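Local coordinates for periplasmic oligopeptide-binding protein (Burkholderia pseudomallei, PDB 3ZS6) that probably captures oligopeptides in the periplasm and hands them to an ABC transporter for import across the inner membrane, at residues A[17-25]-A[91-101]. Residues are numbered along the deposited sequence; the frame is centred on the assembly and turned at random.
Sequences SLDPAHIES and RLADPKTGSKY
Asp19 and Arg91 meet end-on, each carboxylate oxygen taking one guanidinium nitrogen through its syn lone pair: Arg91 NH1 reaches Asp19 OD1 at 3.0 Å and NH2 reaches OD2 at 2.8 Å. The carboxylate and guanidinium planes are 2° apart, and the paired bonds fix the rotation of both groups. Extended from CG to NE, the Arg91 chain carries its guanidinium to Asp19. OD1 also closes an Asx turn by accepting from Ala21 N, above the carboxylate plane, while Trp169 donates to OD2. Packing is tight beside this bridge, where buried Ala21 sets its CB 3.4 Å from Arg91 NH1 and near Thr97 CG2. Ser99 OG donates across to Ala21 O at 2.6 Å; anti to the backbone N (chi1 180°), it also accepts from Tyr101 N in an ST turn of its own loop.

The His22 side is looser and wetter. His22 CE1, at the ring edge, lies 3.3 Å from Thr97 O, and both ring nitrogens bind water; one of these waters also accepts from Lys100 N. Away from this watered side, buried Glu24 lays its carboxylate against Lys100 CB, its OE1 hydrogen-bonded to His395 and Gln426. The Glu24 backbone hydrogen-bonds to the bound peptide, and Tyr101 OH, hydrogen-bonded to Asp409, makes a weak hydrogen bond with the peptide backbone: loop 17-25 and the end of helix 82-93 with its following loop border the ligand cleft of an OppA-type solute-binding protein.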
loop_
_atom_site.group_PDB
_atom_site.type_symbol
_atom_site.label_atom_id
_atom_site.label_comp_id
_atom_site.label_asym_id
_atom_site.label_seq_id
_atom_site.Cartn_x
_atom_site.Cartn_y
_atom_site.Cartn_z
ATOM N N SER A 17 -10.658 6.550 -4.946
ATOM C CA SER A 17 -10.880 7.973 -4.738
ATOM C C SER A 17 -9.694 8.733 -5.300
ATOM O O SER A 17 -8.616 8.165 -5.456
ATOM C CB SER A 17 -11.025 8.262 -3.238
ATOM O OG SER A 17 -11.125 9.647 -2.954
ATOM N N LEU A 18 -9.897 10.007 -5.619
ATOM C CA LEU A 18 -8.791 10.882 -5.983
ATOM C C LEU A 18 -8.655 12.014 -4.971
ATOM O O LEU A 18 -7.896 12.961 -5.183
ATOM C CB LEU A 18 -8.971 11.439 -7.393
ATOM C CG LEU A 18 -8.838 10.416 -8.529
ATOM C CD1 LEU A 18 -9.022 11.089 -9.880
ATOM C CD2 LEU A 18 -7.491 9.709 -8.465
ATOM N N ASP A 19 -9.403 11.904 -3.873
ATOM C CA ASP A 19 -9.268 12.806 -2.731
ATOM C C ASP A 19 -8.159 12.259 -1.831
ATOM O O ASP A 19 -8.276 11.148 -1.303
ATOM C CB ASP A 19 -10.603 12.864 -1.964
ATOM C CG ASP A 19 -10.598 13.877 -0.824
ATOM O OD1 ASP A 19 -9.506 14.198 -0.286
ATOM O OD2 ASP A 19 -11.699 14.352 -0.459
ATOM N N PRO A 20 -7.069 13.025 -1.661
ATOM C CA PRO A 20 -5.946 12.547 -0.846
ATOM C C PRO A 20 -6.382 11.976 0.499
ATOM O O PRO A 20 -5.757 11.034 0.982
ATOM C CB PRO A 20 -5.100 13.808 -0.648
ATOM C CG PRO A 20 -5.321 14.570 -1.922
ATOM C CD PRO A 20 -6.776 14.325 -2.288
ATOM N N ALA A 21 -7.440 12.518 1.088
ATOM C CA ALA A 21 -7.896 12.046 2.393
ATOM C C ALA A 21 -8.549 10.663 2.351
ATOM O O ALA A 21 -8.721 10.018 3.388
ATOM C CB ALA A 21 -8.849 13.055 3.027
ATOM N N HIS A 22 -8.922 10.208 1.160
ATOM C CA HIS A 22 -9.594 8.919 1.045
ATOM C C HIS A 22 -8.823 7.907 0.192
ATOM O O HIS A 22 -9.330 6.830 -0.122
ATOM C CB HIS A 22 -11.021 9.123 0.539
ATOM C CG HIS A 22 -11.844 9.985 1.445
ATOM N ND1 HIS A 22 -12.237 9.575 2.701
ATOM C CD2 HIS A 22 -12.311 11.248 1.297
ATOM C CE1 HIS A 22 -12.932 10.539 3.279
ATOM N NE2 HIS A 22 -12.990 11.566 2.450
ATOM N N ILE A 23 -7.594 8.259 -0.173
ATOM C CA ILE A 23 -6.744 7.362 -0.955
ATOM C C ILE A 23 -6.116 6.288 -0.054
ATOM O O ILE A 23 -5.497 6.601 0.963
ATOM C CB ILE A 23 -5.647 8.155 -1.706
ATOM C CG1 ILE A 23 -6.287 8.963 -2.842
ATOM C CG2 ILE A 23 -4.550 7.201 -2.235
ATOM C CD1 ILE A 23 -5.313 9.860 -3.632
ATOM N N GLU A 24 -6.292 5.024 -0.421
ATOM C CA GLU A 24 -5.811 3.916 0.402
ATOM C C GLU A 24 -4.901 2.953 -0.350
ATOM O O GLU A 24 -4.125 2.222 0.271
ATOM C CB GLU A 24 -6.981 3.058 0.904
ATOM C CG GLU A 24 -7.959 3.707 1.833
ATOM C CD GLU A 24 -9.014 2.713 2.280
ATOM O OE1 GLU A 24 -8.656 1.734 2.978
ATOM O OE2 GLU A 24 -10.193 2.910 1.927
ATOM N N SER A 25 -5.052 2.889 -1.670
ATOM C CA SER A 25 -4.466 1.782 -2.439
ATOM C C SER A 25 -3.228 2.155 -3.242
ATOM O O SER A 25 -2.933 3.338 -3.455
ATOM C CB SER A 25 -5.508 1.205 -3.404
ATOM O OG SER A 25 -5.710 2.089 -4.497
ATOM N N ARG A 91 -7.424 18.148 8.356
ATOM C CA ARG A 91 -8.581 17.521 7.717
ATOM C C ARG A 91 -8.469 15.989 7.742
ATOM O O ARG A 91 -9.426 15.284 8.065
ATOM C CB ARG A 91 -8.705 18.036 6.280
ATOM C CG ARG A 91 -9.793 17.380 5.442
ATOM C CD ARG A 91 -9.877 18.067 4.091
ATOM N NE ARG A 91 -10.943 17.530 3.259
ATOM C CZ ARG A 91 -10.758 16.678 2.255
ATOM N NH1 ARG A 91 -9.534 16.247 1.949
ATOM N NH2 ARG A 91 -11.800 16.255 1.556
ATOM N N LEU A 92 -7.286 15.487 7.409
ATOM C CA LEU A 92 -7.010 14.059 7.451
ATOM C C LEU A 92 -7.208 13.481 8.854
ATOM O O LEU A 92 -7.782 12.397 9.020
ATOM C CB LEU A 92 -5.580 13.790 6.973
ATOM C CG LEU A 92 -5.137 12.322 6.916
ATOM C CD1 LEU A 92 -6.017 11.526 5.956
ATOM C CD2 LEU A 92 -3.680 12.211 6.504
ATOM N N ALA A 93 -6.725 14.210 9.857
ATOM C CA ALA A 93 -6.794 13.770 11.248
ATOM C C ALA A 93 -8.218 13.814 11.808
ATOM O O ALA A 93 -8.602 12.978 12.626
ATOM C CB ALA A 93 -5.859 14.610 12.112
ATOM N N ASP A 94 -8.994 14.798 11.369
ATOM C CA ASP A 94 -10.369 14.987 11.841
ATOM C C ASP A 94 -11.256 13.753 11.597
ATOM O O ASP A 94 -11.502 13.391 10.456
ATOM C CB ASP A 94 -10.964 16.200 11.125
ATOM C CG ASP A 94 -12.309 16.608 11.673
ATOM O OD1 ASP A 94 -12.910 15.844 12.461
ATOM O OD2 ASP A 94 -12.767 17.704 11.295
ATOM N N PRO A 95 -11.755 13.112 12.671
ATOM C CA PRO A 95 -12.561 11.901 12.440
ATOM C C PRO A 95 -13.862 12.201 11.689
ATOM O O PRO A 95 -14.462 11.296 11.110
ATOM C CB PRO A 95 -12.851 11.388 13.857
ATOM C CG PRO A 95 -12.680 12.599 14.750
ATOM C CD PRO A 95 -11.587 13.408 14.104
ATOM N N LYS A 96 -14.288 13.459 11.688
ATOM C CA LYS A 96 -15.483 13.825 10.932
ATOM C C LYS A 96 -15.254 13.700 9.429
ATOM O O LYS A 96 -16.203 13.537 8.665
ATOM C CB LYS A 96 -15.987 15.219 11.319
ATOM C CG LYS A 96 -16.786 15.220 12.629
ATOM C CD LYS A 96 -17.088 16.626 13.114
ATOM C CE LYS A 96 -17.610 16.603 14.547
ATOM N NZ LYS A 96 -17.848 17.990 15.065
ATOM N N THR A 97 -13.990 13.747 9.016
ATOM C CA THR A 97 -13.634 13.526 7.615
ATOM C C THR A 97 -13.856 12.069 7.201
ATOM O O THR A 97 -14.165 11.782 6.044
ATOM C CB THR A 97 -12.162 13.900 7.339
ATOM O OG1 THR A 97 -11.938 15.282 7.664
ATOM C CG2 THR A 97 -11.807 13.652 5.876
ATOM N N GLY A 98 -13.675 11.147 8.143
ATOM C CA GLY A 98 -13.868 9.733 7.866
ATOM C C GLY A 98 -12.779 9.082 7.021
ATOM O O GLY A 98 -13.046 8.121 6.298
ATOM N N SER A 99 -11.552 9.596 7.098
ATOM C CA SER A 99 -10.435 8.962 6.383
ATOM C C SER A 99 -10.144 7.560 6.915
ATOM O O SER A 99 -10.127 7.338 8.126
ATOM C CB SER A 99 -9.157 9.786 6.495
ATOM O OG SER A 99 -8.085 9.147 5.796
ATOM N N LYS A 100 -9.892 6.628 6.004
ATOM C CA LYS A 100 -9.412 5.303 6.385
ATOM C C LYS A 100 -7.887 5.251 6.445
ATOM O O LYS A 100 -7.307 4.190 6.680
ATOM C CB LYS A 100 -9.935 4.233 5.417
ATOM C CG LYS A 100 -11.427 3.951 5.554
ATOM C CD LYS A 100 -11.742 3.459 6.957
ATOM C CE LYS A 100 -13.139 2.841 7.044
ATOM N NZ LYS A 100 -13.407 2.292 8.414
ATOM N N TYR A 101 -7.231 6.389 6.227
ATOM C CA TYR A 101 -5.770 6.404 6.206
ATOM C C TYR A 101 -5.152 7.382 7.187
ATOM O O TYR A 101 -4.194 8.073 6.856
ATOM C CB TYR A 101 -5.233 6.672 4.794
ATOM C CG TYR A 101 -4.091 5.748 4.400
ATOM C CD1 TYR A 101 -4.351 4.488 3.871
ATOM C CD2 TYR A 101 -2.764 6.125 4.572
ATOM C CE1 TYR A 101 -3.330 3.637 3.512
ATOM C CE2 TYR A 101 -1.717 5.272 4.207
ATOM C CZ TYR A 101 -2.018 4.027 3.674
ATOM O OH TYR A 101 -1.021 3.152 3.307
HETATM O O HOH W 1 -11.446 6.901 3.473
HETATM O O HOH W 2 -14.715 13.699 3.238
#